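Local coordinates for protein tRNA (cytosine(72)-C(5))-methyltransferase (Pyrococcus horikoshii, PDB 5ZVE) that transfers a methyl group from S-adenosyl-L-methionine to the C5 position of cytosine 72 in several tRNAs, at residues F80-P86 with L134-G138; L88-N94 with E124-P130; A190-K196 with H214-L219; I309-G315 with R380-D384. All blocks are in the same frame, centred on the assembly; numbering follows the deposited sequence.

Interaction 1: residues F80-P86 with L134-G138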
loop_
_atom_site.group_PDB
_atom_site.type_symbol
_atom_site.label_atom_id
_atom_site.label_comp_id
_atom_site.label_asym_id
_atom_site.label_seq_id
_atom_site.Cartn_x
_atom_site.Cartn_y
_atom_site.Cartn_z
ATOM N N PHE A 80 -17.037 0.849 17.687
ATOM C CA PHE A 80 -18.487 0.915 17.777
ATOM C C PHE A 80 -19.136 0.129 16.643
ATOM O O PHE A 80 -18.489 -0.205 15.648
ATOM C CB PHE A 80 -18.982 2.367 17.783
ATOM C CG PHE A 80 -18.350 3.240 16.738
ATOM C CD1 PHE A 80 -18.845 3.264 15.443
ATOM C CD2 PHE A 80 -17.287 4.069 17.059
ATOM C CE1 PHE A 80 -18.276 4.075 14.484
ATOM C CE2 PHE A 80 -16.714 4.885 16.107
ATOM C CZ PHE A 80 -17.207 4.888 14.815
ATOM N N SER A 81 -20.418 -0.175 16.811
ATOM C CA SER A 81 -21.151 -0.998 15.857
ATOM C C SER A 81 -21.370 -0.276 14.532
ATOM O O SER A 81 -21.325 0.953 14.462
ATOM C CB SER A 81 -22.495 -1.423 16.453
ATOM O OG SER A 81 -23.210 -2.248 15.550
ATOM N N ASP A 82 -21.610 -1.050 13.480
ATOM C CA ASP A 82 -21.796 -0.490 12.149
ATOM C C ASP A 82 -23.094 0.306 12.050
ATOM O O ASP A 82 -23.216 1.196 11.211
ATOM C CB ASP A 82 -21.779 -1.599 11.100
ATOM C CG ASP A 82 -20.389 -2.153 10.866
ATOM O OD1 ASP A 82 -19.458 -1.750 11.595
ATOM O OD2 ASP A 82 -20.228 -2.995 9.960
ATOM N N ASP A 83 -24.056 -0.011 12.911
ATOM C CA ASP A 83 -25.350 0.669 12.892
ATOM C C ASP A 83 -25.470 1.760 13.955
ATOM O O ASP A 83 -26.520 2.391 14.074
ATOM C CB ASP A 83 -26.488 -0.336 13.073
ATOM C CG ASP A 83 -26.492 -0.974 14.447
ATOM O OD1 ASP A 83 -25.435 -0.964 15.115
ATOM O OD2 ASP A 83 -27.557 -1.475 14.867
ATOM N N PHE A 84 -24.407 1.963 14.731
ATOM C CA PHE A 84 -24.418 2.920 15.839
ATOM C C PHE A 84 -24.873 4.315 15.405
ATOM O O PHE A 84 -24.336 4.888 14.457
ATOM C CB PHE A 84 -23.033 3.010 16.482
ATOM C CG PHE A 84 -22.979 3.916 17.682
ATOM C CD1 PHE A 84 -23.929 3.816 18.685
ATOM C CD2 PHE A 84 -21.984 4.868 17.806
ATOM C CE1 PHE A 84 -23.883 4.645 19.792
ATOM C CE2 PHE A 84 -21.938 5.700 18.908
ATOM C CZ PHE A 84 -22.887 5.588 19.901
ATOM N N GLU A 85 -25.874 4.846 16.098
ATOM C CA GLU A 85 -26.395 6.181 15.812
ATOM C C GLU A 85 -26.214 7.098 17.009
ATOM O O GLU A 85 -27.132 7.271 17.812
ATOM C CB GLU A 85 -27.871 6.127 15.419
ATOM C CG GLU A 85 -28.149 5.360 14.141
ATOM C CD GLU A 85 -29.100 6.105 13.220
ATOM O OE1 GLU A 85 -29.899 6.928 13.723
ATOM O OE2 GLU A 85 -29.047 5.868 11.993
ATOM N N PRO A 86 -25.020 7.689 17.138
ATOM C CA PRO A 86 -24.750 8.581 18.267
ATOM C C PRO A 86 -25.667 9.797 18.251
ATOM O O PRO A 86 -25.957 10.325 17.181
ATOM C CB PRO A 86 -23.289 8.990 18.051
ATOM C CG PRO A 86 -23.044 8.786 16.595
ATOM C CD PRO A 86 -23.891 7.619 16.195
ATOM N N LEU A 134 -19.991 6.851 9.272
ATOM C CA LEU A 134 -19.492 7.234 10.589
ATOM C C LEU A 134 -18.078 6.692 10.780
ATOM O O LEU A 134 -17.869 5.477 10.820
ATOM C CB LEU A 134 -20.420 6.722 11.688
ATOM C CG LEU A 134 -19.982 6.996 13.130
ATOM C CD1 LEU A 134 -19.947 8.494 13.406
ATOM C CD2 LEU A 134 -20.905 6.289 14.107
ATOM N N VAL A 135 -17.109 7.592 10.903
ATOM C CA VAL A 135 -15.712 7.179 10.941
ATOM C C VAL A 135 -15.072 7.421 12.295
ATOM O O VAL A 135 -13.984 6.919 12.574
ATOM C CB VAL A 135 -14.886 7.906 9.865
ATOM C CG1 VAL A 135 -15.451 7.610 8.485
ATOM C CG2 VAL A 135 -14.857 9.405 10.129
ATOM N N GLY A 136 -15.760 8.165 13.152
ATOM C CA GLY A 136 -15.204 8.471 14.453
ATOM C C GLY A 136 -16.044 9.394 15.304
ATOM O O GLY A 136 -16.944 10.077 14.815
ATOM N N ILE A 137 -15.734 9.389 16.596
ATOM C CA ILE A 137 -16.374 10.236 17.591
ATOM C C ILE A 137 -15.280 10.897 18.422
ATOM O O ILE A 137 -14.249 10.290 18.678
ATOM C CB ILE A 137 -17.329 9.424 18.490
ATOM C CG1 ILE A 137 -18.548 8.979 17.682
ATOM C CG2 ILE A 137 -17.792 10.242 19.678
ATOM C CD1 ILE A 137 -19.418 8.001 18.410
ATOM N N GLY A 138 -15.487 12.148 18.815
ATOM C CA GLY A 138 -14.460 12.876 19.527
ATOM C C GLY A 138 -14.972 14.154 20.153
ATOM O O GLY A 138 -16.181 14.339 20.319
#

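Interaction 2: residues L88-N94 with E124-P130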
loop_
_atom_site.group_PDB
_atom_site.type_symbol
_atom_site.label_atom_id
_atom_site.label_comp_id
_atom_site.label_asym_id
_atom_site.label_seq_id
_atom_site.Cartn_x
_atom_site.Cartn_y
_atom_site.Cartn_z
ATOM N N LEU A 88 -25.434 13.025 18.566
ATOM C CA LEU A 88 -24.364 14.008 18.596
ATOM C C LEU A 88 -24.447 14.910 17.377
ATOM O O LEU A 88 -24.895 14.476 16.317
ATOM C CB LEU A 88 -23.002 13.305 18.633
ATOM C CG LEU A 88 -22.669 12.428 19.840
ATOM C CD1 LEU A 88 -21.267 11.837 19.718
ATOM C CD2 LEU A 88 -22.802 13.238 21.120
ATOM N N PRO A 89 -24.020 16.173 17.520
ATOM C CA PRO A 89 -23.927 17.026 16.333
ATOM C C PRO A 89 -22.889 16.476 15.348
ATOM O O PRO A 89 -21.910 15.863 15.769
ATOM C CB PRO A 89 -23.495 18.380 16.901
ATOM C CG PRO A 89 -22.866 18.069 18.210
ATOM C CD PRO A 89 -23.597 16.872 18.745
ATOM N N VAL A 90 -23.096 16.707 14.058
ATOM C CA VAL A 90 -22.262 16.086 13.037
ATOM C C VAL A 90 -21.167 17.025 12.534
ATOM O O VAL A 90 -21.429 18.188 12.219
ATOM C CB VAL A 90 -23.119 15.614 11.835
ATOM C CG1 VAL A 90 -22.244 15.227 10.642
ATOM C CG2 VAL A 90 -24.028 14.462 12.247
ATOM N N VAL A 91 -19.938 16.514 12.484
ATOM C CA VAL A 91 -18.878 17.145 11.707
ATOM C C VAL A 91 -18.637 16.310 10.453
ATOM O O VAL A 91 -18.433 15.100 10.535
ATOM C CB VAL A 91 -17.559 17.277 12.494
ATOM C CG1 VAL A 91 -16.486 17.900 11.613
ATOM C CG2 VAL A 91 -17.759 18.108 13.748
ATOM N N VAL A 92 -18.682 16.955 9.293
ATOM C CA VAL A 92 -18.427 16.263 8.039
ATOM C C VAL A 92 -16.985 16.491 7.606
ATOM O O VAL A 92 -16.578 17.624 7.352
ATOM C CB VAL A 92 -19.380 16.726 6.925
ATOM C CG1 VAL A 92 -19.199 15.859 5.685
ATOM C CG2 VAL A 92 -20.823 16.678 7.402
ATOM N N ALA A 93 -16.215 15.408 7.537
ATOM C CA ALA A 93 -14.833 15.470 7.080
ATOM C C ALA A 93 -14.792 15.185 5.592
ATOM O O ALA A 93 -15.605 14.413 5.093
ATOM C CB ALA A 93 -13.965 14.473 7.844
ATOM N N ASN A 94 -13.867 15.810 4.875
ATOM C CA ASN A 94 -13.716 15.484 3.466
ATOM C C ASN A 94 -13.169 14.068 3.308
ATOM O O ASN A 94 -12.727 13.454 4.281
ATOM C CB ASN A 94 -12.834 16.515 2.738
ATOM C CG ASN A 94 -11.370 16.485 3.169
ATOM O OD1 ASN A 94 -10.733 15.433 3.232
ATOM N ND2 ASN A 94 -10.825 17.664 3.445
ATOM N N GLU A 124 -19.026 17.078 22.511
ATOM C CA GLU A 124 -18.858 15.764 21.926
ATOM C C GLU A 124 -19.535 15.741 20.554
ATOM O O GLU A 124 -20.690 16.149 20.415
ATOM C CB GLU A 124 -19.442 14.689 22.840
ATOM C CG GLU A 124 -19.095 13.277 22.419
ATOM C CD GLU A 124 -19.771 12.224 23.273
ATOM O OE1 GLU A 124 -20.182 12.548 24.411
ATOM O OE2 GLU A 124 -19.898 11.073 22.801
ATOM N N VAL A 125 -18.806 15.276 19.541
ATOM C CA VAL A 125 -19.302 15.283 18.167
ATOM C C VAL A 125 -19.038 13.958 17.468
ATOM O O VAL A 125 -18.159 13.187 17.863
ATOM C CB VAL A 125 -18.664 16.417 17.317
ATOM C CG1 VAL A 125 -18.796 17.772 18.002
ATOM C CG2 VAL A 125 -17.213 16.102 17.001
ATOM N N GLN A 126 -19.809 13.699 16.418
ATOM C CA GLN A 126 -19.574 12.533 15.589
ATOM C C GLN A 126 -19.032 12.998 14.247
ATOM O O GLN A 126 -19.421 14.052 13.744
ATOM C CB GLN A 126 -20.852 11.710 15.413
ATOM C CG GLN A 126 -21.951 12.407 14.619
ATOM C CD GLN A 126 -23.139 11.505 14.379
ATOM O OE1 GLN A 126 -23.034 10.495 13.685
ATOM N NE2 GLN A 126 -24.282 11.861 14.956
ATOM N N ILE A 127 -18.102 12.229 13.695
ATOM C CA ILE A 127 -17.473 12.590 12.437
ATOM C C ILE A 127 -17.908 11.640 11.330
ATOM O O ILE A 127 -17.765 10.420 11.442
ATOM C CB ILE A 127 -15.943 12.579 12.538
ATOM C CG1 ILE A 127 -15.481 13.521 13.652
ATOM C CG2 ILE A 127 -15.315 12.965 11.204
ATOM C CD1 ILE A 127 -14.018 13.393 13.984
ATOM N N ARG A 128 -18.443 12.215 10.262
ATOM C CA ARG A 128 -18.863 11.438 9.107
ATOM C C ARG A 128 -18.177 11.909 7.837
ATOM O O ARG A 128 -17.822 13.081 7.711
ATOM C CB ARG A 128 -20.379 11.509 8.947
ATOM C CG ARG A 128 -21.094 10.458 9.769
ATOM C CD ARG A 128 -22.559 10.761 9.879
ATOM N NE ARG A 128 -23.163 10.132 11.051
ATOM C CZ ARG A 128 -23.711 8.923 11.044
ATOM N NH1 ARG A 128 -23.733 8.214 9.924
ATOM N NH2 ARG A 128 -24.246 8.427 12.150
ATOM N N ASP A 129 -17.976 10.983 6.906
ATOM C CA ASP A 129 -17.424 11.320 5.602
ATOM C C ASP A 129 -18.534 11.957 4.759
ATOM O O ASP A 129 -19.684 11.994 5.210
ATOM C CB ASP A 129 -16.798 10.068 4.954
ATOM C CG ASP A 129 -17.807 9.147 4.276
ATOM O OD1 ASP A 129 -19.037 9.289 4.450
ATOM O OD2 ASP A 129 -17.335 8.233 3.569
ATOM N N PRO A 130 -18.206 12.466 3.547
ATOM C CA PRO A 130 -19.250 13.183 2.798
ATOM C C PRO A 130 -20.462 12.326 2.416
ATOM O O PRO A 130 -21.486 12.879 2.028
ATOM C CB PRO A 130 -18.513 13.653 1.539
ATOM C CG PRO A 130 -17.088 13.744 1.950
ATOM C CD PRO A 130 -16.886 12.602 2.896
#

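Interaction 3: residues A190-K196 with H214-L219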
loop_
_atom_site.group_PDB
_atom_site.type_symbol
_atom_site.label_atom_id
_atom_site.label_comp_id
_atom_site.label_asym_id
_atom_site.label_seq_id
_atom_site.Cartn_x
_atom_site.Cartn_y
_atom_site.Cartn_z
ATOM N N ALA A 190 10.044 -7.662 -2.640
ATOM C CA ALA A 190 11.469 -7.354 -2.775
ATOM C C ALA A 190 12.341 -8.557 -2.423
ATOM O O ALA A 190 13.376 -8.790 -3.048
ATOM C CB ALA A 190 11.839 -6.163 -1.908
ATOM N N ARG A 191 11.924 -9.314 -1.416
ATOM C CA ARG A 191 12.625 -10.539 -1.043
ATOM C C ARG A 191 12.620 -11.563 -2.178
ATOM O O ARG A 191 13.653 -12.142 -2.517
ATOM C CB ARG A 191 11.995 -11.145 0.211
ATOM C CG ARG A 191 12.457 -10.497 1.500
ATOM C CD ARG A 191 13.766 -11.122 1.960
ATOM N NE ARG A 191 14.183 -10.614 3.262
ATOM C CZ ARG A 191 15.245 -11.053 3.924
ATOM N NH1 ARG A 191 15.996 -12.017 3.408
ATOM N NH2 ARG A 191 15.554 -10.532 5.101
ATOM N N VAL A 192 11.445 -11.773 -2.758
ATOM C CA VAL A 192 11.255 -12.752 -3.818
ATOM C C VAL A 192 12.071 -12.393 -5.069
ATOM O O VAL A 192 12.405 -13.259 -5.875
ATOM C CB VAL A 192 9.741 -12.878 -4.146
ATOM C CG1 VAL A 192 9.492 -13.611 -5.453
ATOM C CG2 VAL A 192 9.011 -13.552 -2.982
ATOM N N LEU A 193 12.453 -11.127 -5.183
ATOM C CA LEU A 193 13.315 -10.686 -6.273
ATOM C C LEU A 193 14.745 -11.191 -6.095
ATOM O O LEU A 193 15.466 -11.395 -7.075
ATOM C CB LEU A 193 13.315 -9.160 -6.377
ATOM C CG LEU A 193 14.108 -8.599 -7.561
ATOM C CD1 LEU A 193 13.536 -9.100 -8.882
ATOM C CD2 LEU A 193 14.138 -7.079 -7.543
ATOM N N GLU A 194 15.133 -11.403 -4.838
ATOM C CA GLU A 194 16.481 -11.847 -4.479
ATOM C C GLU A 194 17.577 -11.023 -5.156
ATOM O O GLU A 194 18.384 -11.567 -5.909
ATOM C CB GLU A 194 16.674 -13.325 -4.828
ATOM C CG GLU A 194 15.690 -14.277 -4.169
ATOM C CD GLU A 194 15.990 -15.732 -4.501
ATOM O OE1 GLU A 194 17.124 -16.023 -4.935
ATOM O OE2 GLU A 194 15.097 -16.587 -4.327
ATOM N N PRO A 195 17.609 -9.707 -4.897
ATOM C CA PRO A 195 18.623 -8.888 -5.567
ATOM C C PRO A 195 20.033 -9.227 -5.102
ATOM O O PRO A 195 20.245 -9.477 -3.920
ATOM C CB PRO A 195 18.243 -7.464 -5.159
ATOM C CG PRO A 195 17.588 -7.631 -3.822
ATOM C CD PRO A 195 16.838 -8.932 -3.906
ATOM N N LYS A 196 20.984 -9.214 -6.031
ATOM C CA LYS A 196 22.386 -9.458 -5.707
ATOM C C LYS A 196 23.193 -8.212 -6.042
ATOM O O LYS A 196 22.855 -7.484 -6.977
ATOM C CB LYS A 196 22.923 -10.668 -6.471
ATOM C CG LYS A 196 22.132 -11.943 -6.241
ATOM C CD LYS A 196 22.240 -12.418 -4.807
ATOM C CE LYS A 196 21.123 -13.392 -4.473
ATOM N NZ LYS A 196 20.829 -14.318 -5.600
ATOM N N HIS A 214 13.946 -0.958 0.008
ATOM C CA HIS A 214 14.052 -2.299 0.569
ATOM C C HIS A 214 15.144 -3.095 -0.150
ATOM O O HIS A 214 15.947 -3.777 0.487
ATOM C CB HIS A 214 12.703 -3.019 0.486
ATOM C CG HIS A 214 12.651 -4.310 1.242
ATOM N ND1 HIS A 214 11.550 -5.135 1.229
ATOM C CD2 HIS A 214 13.566 -4.915 2.039
ATOM C CE1 HIS A 214 11.787 -6.197 1.981
ATOM N NE2 HIS A 214 13.002 -6.086 2.484
ATOM N N ILE A 215 15.173 -2.998 -1.477
ATOM C CA ILE A 215 16.234 -3.613 -2.273
ATOM C C ILE A 215 17.597 -3.082 -1.843
ATOM O O ILE A 215 18.570 -3.833 -1.724
ATOM C CB ILE A 215 16.045 -3.355 -3.783
ATOM C CG1 ILE A 215 14.700 -3.898 -4.260
ATOM C CG2 ILE A 215 17.171 -3.995 -4.579
ATOM C CD1 ILE A 215 14.649 -5.400 -4.376
ATOM N N ALA A 216 17.650 -1.778 -1.599
ATOM C CA ALA A 216 18.885 -1.115 -1.202
ATOM C C ALA A 216 19.445 -1.668 0.109
ATOM O O ALA A 216 20.655 -1.844 0.239
ATOM C CB ALA A 216 18.657 0.384 -1.089
ATOM N N GLN A 217 18.577 -1.953 1.075
ATOM C CA GLN A 217 19.051 -2.489 2.351
ATOM C C GLN A 217 19.386 -3.978 2.236
ATOM O O GLN A 217 20.273 -4.470 2.931
ATOM C CB GLN A 217 18.031 -2.242 3.471
ATOM C CG GLN A 217 16.821 -3.154 3.487
ATOM C CD GLN A 217 15.838 -2.782 4.593
ATOM O OE1 GLN A 217 15.413 -1.630 4.697
ATOM N NE2 GLN A 217 15.491 -3.753 5.434
ATOM N N LEU A 218 18.688 -4.695 1.360
ATOM C CA LEU A 218 19.043 -6.086 1.080
ATOM C C LEU A 218 20.412 -6.170 0.409
ATOM O O LEU A 218 21.144 -7.147 0.587
ATOM C CB LEU A 218 17.994 -6.762 0.195
ATOM C CG LEU A 218 16.594 -6.961 0.776
ATOM C CD1 LEU A 218 15.621 -7.324 -0.339
ATOM C CD2 LEU A 218 16.605 -8.031 1.873
ATOM N N LEU A 219 20.745 -5.146 -0.372
ATOM C CA LEU A 219 22.054 -5.052 -1.013
ATOM C C LEU A 219 23.095 -4.492 -0.052
ATOM O O LEU A 219 24.290 -4.488 -0.352
ATOM C CB LEU A 219 21.979 -4.179 -2.268
ATOM C CG LEU A 219 21.187 -4.721 -3.459
ATOM C CD1 LEU A 219 21.450 -3.876 -4.691
ATOM C CD2 LEU A 219 21.531 -6.171 -3.720
#

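Interaction 4: residues I309-G315 with R380-D384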
loop_
_atom_site.group_PDB
_atom_site.type_symbol
_atom_site.label_atom_id
_atom_site.label_comp_id
_atom_site.label_asym_id
_atom_site.label_seq_id
_atom_site.Cartn_x
_atom_site.Cartn_y
_atom_site.Cartn_z
ATOM N N ILE A 309 10.364 -7.027 -20.519
ATOM C CA ILE A 309 10.813 -8.251 -21.170
ATOM C C ILE A 309 11.931 -7.971 -22.173
ATOM O O ILE A 309 12.937 -8.680 -22.208
ATOM C CB ILE A 309 9.644 -8.955 -21.888
ATOM C CG1 ILE A 309 8.622 -9.463 -20.866
ATOM C CG2 ILE A 309 10.146 -10.105 -22.750
ATOM C CD1 ILE A 309 7.378 -10.063 -21.498
ATOM N N LYS A 310 11.758 -6.926 -22.975
ATOM C CA LYS A 310 12.752 -6.569 -23.984
ATOM C C LYS A 310 14.029 -6.014 -23.360
ATOM O O LYS A 310 15.087 -6.030 -23.984
ATOM C CB LYS A 310 12.178 -5.548 -24.967
ATOM C CG LYS A 310 11.120 -6.102 -25.906
ATOM C CD LYS A 310 10.807 -5.126 -27.039
ATOM C CE LYS A 310 10.327 -3.784 -26.507
ATOM N NZ LYS A 310 9.989 -2.829 -27.610
ATOM N N SER A 311 13.930 -5.528 -22.126
ATOM C CA SER A 311 15.088 -4.962 -21.443
ATOM C C SER A 311 15.748 -5.960 -20.501
ATOM O O SER A 311 16.711 -5.626 -19.812
ATOM C CB SER A 311 14.688 -3.713 -20.658
ATOM O OG SER A 311 14.130 -2.722 -21.503
ATOM N N LEU A 312 15.230 -7.182 -20.467
ATOM C CA LEU A 312 15.807 -8.218 -19.620
ATOM C C LEU A 312 16.812 -9.043 -20.400
ATOM O O LEU A 312 16.556 -9.423 -21.544
ATOM C CB LEU A 312 14.722 -9.142 -19.058
ATOM C CG LEU A 312 14.196 -8.910 -17.642
ATOM C CD1 LEU A 312 13.175 -9.984 -17.293
ATOM C CD2 LEU A 312 15.325 -8.896 -16.620
ATOM N N ARG A 313 17.958 -9.313 -19.789
ATOM C CA ARG A 313 18.867 -10.297 -20.354
ATOM C C ARG A 313 18.170 -11.642 -20.339
ATOM O O ARG A 313 17.300 -11.885 -19.498
ATOM C CB ARG A 313 20.176 -10.381 -19.571
ATOM C CG ARG A 313 20.932 -9.079 -19.447
ATOM C CD ARG A 313 22.174 -9.260 -18.592
ATOM N NE ARG A 313 23.107 -10.208 -19.198
ATOM C CZ ARG A 313 24.303 -10.503 -18.700
ATOM N NH1 ARG A 313 24.716 -9.929 -17.578
ATOM N NH2 ARG A 313 25.085 -11.377 -19.321
ATOM N N ARG A 314 18.529 -12.504 -21.284
ATOM C CA ARG A 314 18.133 -13.898 -21.205
ATOM C C ARG A 314 18.678 -14.443 -19.895
ATOM O O ARG A 314 19.781 -14.088 -19.490
ATOM C CB ARG A 314 18.655 -14.697 -22.404
ATOM C CG ARG A 314 17.945 -14.380 -23.716
ATOM C CD ARG A 314 18.587 -15.104 -24.896
ATOM N NE ARG A 314 19.958 -14.662 -25.142
ATOM C CZ ARG A 314 20.280 -13.633 -25.921
ATOM N NH1 ARG A 314 19.330 -12.940 -26.534
ATOM N NH2 ARG A 314 21.552 -13.299 -26.091
ATOM N N GLY A 315 17.905 -15.298 -19.234
ATOM C CA GLY A 315 18.246 -15.742 -17.895
ATOM C C GLY A 315 17.890 -14.709 -16.834
ATOM O O GLY A 315 18.063 -14.946 -15.639
ATOM N N ARG A 380 11.245 -15.895 -15.192
ATOM C CA ARG A 380 12.569 -16.038 -15.767
ATOM C C ARG A 380 12.468 -15.939 -17.293
ATOM O O ARG A 380 11.653 -16.630 -17.912
ATOM C CB ARG A 380 13.175 -17.373 -15.329
ATOM C CG ARG A 380 14.368 -17.868 -16.120
ATOM C CD ARG A 380 15.579 -16.975 -15.929
ATOM N NE ARG A 380 15.876 -16.640 -14.533
ATOM C CZ ARG A 380 16.213 -17.512 -13.585
ATOM N NH1 ARG A 380 16.314 -18.803 -13.862
ATOM N NH2 ARG A 380 16.464 -17.085 -12.353
ATOM N N LYS A 381 13.276 -15.065 -17.891
ATOM C CA LYS A 381 13.281 -14.892 -19.343
ATOM C C LYS A 381 14.104 -15.987 -20.016
ATOM O O LYS A 381 15.334 -15.942 -20.001
ATOM C CB LYS A 381 13.834 -13.518 -19.726
ATOM C CG LYS A 381 13.908 -13.288 -21.226
ATOM C CD LYS A 381 14.347 -11.872 -21.558
ATOM C CE LYS A 381 14.341 -11.638 -23.062
ATOM N NZ LYS A 381 14.711 -10.240 -23.422
ATOM N N VAL A 382 13.427 -16.970 -20.606
ATOM C CA VAL A 382 14.125 -18.108 -21.193
ATOM C C VAL A 382 14.613 -17.833 -22.615
ATOM O O VAL A 382 15.579 -18.450 -23.069
ATOM C CB VAL A 382 13.231 -19.364 -21.207
ATOM C CG1 VAL A 382 12.926 -19.810 -19.783
ATOM C CG2 VAL A 382 11.949 -19.100 -21.979
ATOM N N LYS A 383 13.960 -16.902 -23.306
ATOM C CA LYS A 383 14.355 -16.523 -24.664
ATOM C C LYS A 383 13.728 -15.194 -25.080
ATOM O O LYS A 383 12.861 -14.663 -24.383
ATOM C CB LYS A 383 13.967 -17.619 -25.661
ATOM C CG LYS A 383 12.490 -17.648 -26.024
ATOM C CD LYS A 383 12.202 -18.735 -27.048
ATOM C CE LYS A 383 10.718 -18.837 -27.355
ATOM N NZ LYS A 383 10.447 -19.807 -28.455
ATOM N N ASP A 384 14.166 -14.658 -26.215
ATOM C CA ASP A 384 13.632 -13.393 -26.716
ATOM C C ASP A 384 12.446 -13.623 -27.646
ATOM O O ASP A 384 12.620 -14.039 -28.790
ATOM C CB ASP A 384 14.716 -12.602 -27.445
ATOM C CG ASP A 384 15.934 -12.354 -26.584
ATOM O OD1 ASP A 384 15.909 -11.402 -25.776
ATOM O OD2 ASP A 384 16.916 -13.115 -26.712
#

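Interaction 1: residues F80-P86 with L134-G138
Three apolar bumps of the loop F80-P86 close on two knobs of the strand L134-G138. L134 is the central knob: its CD2 methyl sits 3.5 Å from F80 CE1, 4.1 Å from F84 CD2 and 3.9 Å from P86 CD, so one branched leucine end fills the hollow bounded by two phenyl rings and a proline ring. The second knob, I137, reaches out with its CD1 to lie 3.4 Å from F84 CE2, at the ring edge, and 4.0 Å from P86 CB. Branched aliphatic side chains long enough to bridge the gap suit both places, because the loop backbone stays well off the strand (the CA atoms of P86 and I137 are 8.6 Å apart). F80, with the largest area covered, points its ring edge at the strand backbone, F80 CZ lying 4.2 Å from V135 C and 3.9 Å from G136 N. The loop can present F80 and F84 to the same strand because S81 to F84 form a type I beta turn, closed by F84 N to S81 O at 3.3 Å, with S81 OG bonded to D83 OD1 at 2.6 Å on the outward side. D82, also turned outward, forms a salt bridge with K162. On the strand, V135 and G136 both face I127. The arrangement is thus a loop packed across a classic beta bulge in the mixed sheet of the PUA domain.

Interaction 2: residues L88-N94 with E124-P130
Q126 has the telling conformation in this parallel pair of strands, V90-A93 and E124-R128. With chi1 at p and chi2 at t, its amide reaches back to the loop leading into the neighbouring strand, and Q126 NE2 donates to L88 O at 3.0 Å. R128, with chi1 m and chi2 and chi3 t, brings its guanidinium to the same amide, Q126 OE1 accepting from R128 NE (2.7 Å) and R128 NH2 (2.8 Å). The backbones pair in parallel register: Q126 N to P89 O (3.1 Å), V91 N to Q126 O (2.8 Å), R128 N to V91 O (2.9 Å) and A93 N to R128 O (2.8 Å). P89, lacking an NH, can still accept. On the opposite face V91, in the t rotamer, sets CG2 3.9 Å from V125 CG2, and small A93 puts CB 3.9 Å from I127 CG2. Helix 95-101, N-capped by N94, whose OD1 accepts from A97 N, covers A93 and I127. The chemistry implies a two-faced PUA sheet, apolar beneath the helix and mixed where V90, Q126, V92 and R128 point.

Interaction 3: residues A190-K196 with H214-L219
A190 presses its small CB against the imidazole of H214, 3.3 Å from H214 ND1, and also meets I215 CD1 at 3.8 Å. A larger side chain would be hard to fit where helices 184-193 and 210-218 come this close. I215 fills the next gap, its CD1 3.6 Å from L193 CD2 and its CG2 3.7 Å from P195 CB. After the helix E194 takes a positive phi, and the chain then brings P195 round to continue the apolar surface: P195 CG lies 4.0 Å from L218 CD1 and P195 CB 3.8 Å from L219 CD2. L218 CD2 lies over one face of the R191 guanidinium, 3.8 Å from R191 NE. This is packing of two helix ends and the turns that follow them within the Rossmann-like methyltransferase domain; H214-L219 follows, on the same helix, the S-adenosyl-L-methionine-binding residue K211. Its chemistry implies that apolar packing joins the two segments, while E69 holds R191 NE by a salt bridge and H214 NE2 by a hydrogen bond.

Interaction 4: residues I309-G315 with R380-D384
K381, at the end of a strand in the mixed sheet of the Rossmann-like methyltransferase domain, has more surface covered here than any other residue. Its side chain is fully extended, all four chi angles t, and passes along the segment I309-G315, with K381 CD 3.7 Å from L312 CB. At the tip, K381 NZ donates to I309 O (2.7 Å) and to L312 O (2.8 Å). The first carbonyl belongs to the end of helix 291-310 and the second to the short strand after it, so a long side chain with an ammonium group is well suited to bind both. R314 ranks second: its guanidinium edge meets the D384 carboxylate in a salt bridge. D384 also pairs with the lysine, D384 OD1 lying 2.9 Å from K381 NZ, which makes a three-residue network of two positive charges and one carboxylate. G315 comes third. Its positive phi suits glycine as the chain turns into strand 316-322, and its backbone links to the antiparallel neighbour 374-381 through G315 N to K381 O at 2.8 Å. M342 covers the apolar flank of L312 and K381. The shortest polar contact is the very short R314 NH1 to D384 OD2 bond, at 2.4 Å.

How the interactions relate
Interactions 1 and 2 form one unit in the PUA domain, their centres 10 Å apart: strand 124-128 lies between 90-93 and 134-140, and G136 O to I127 N (2.7 Å) and G138 O to V125 N (2.9 Å) probably are hydrogen bonds joining them. Interactions 3 and 4 lie in the methyltransferase domain, on the other side of the chain's centre, centres about 20 Å and nearest atoms about 8 Å apart. Interaction 3 is nearest the cofactor, with the H214 side chain about 8 Å from bound S-adenosyl-L-homocysteine; in interaction 4, the K310 side chain is about 12 Å from that of D256, which binds S-adenosyl-L-methionine. The centres of interactions 1 and 3 are about 43 Å apart.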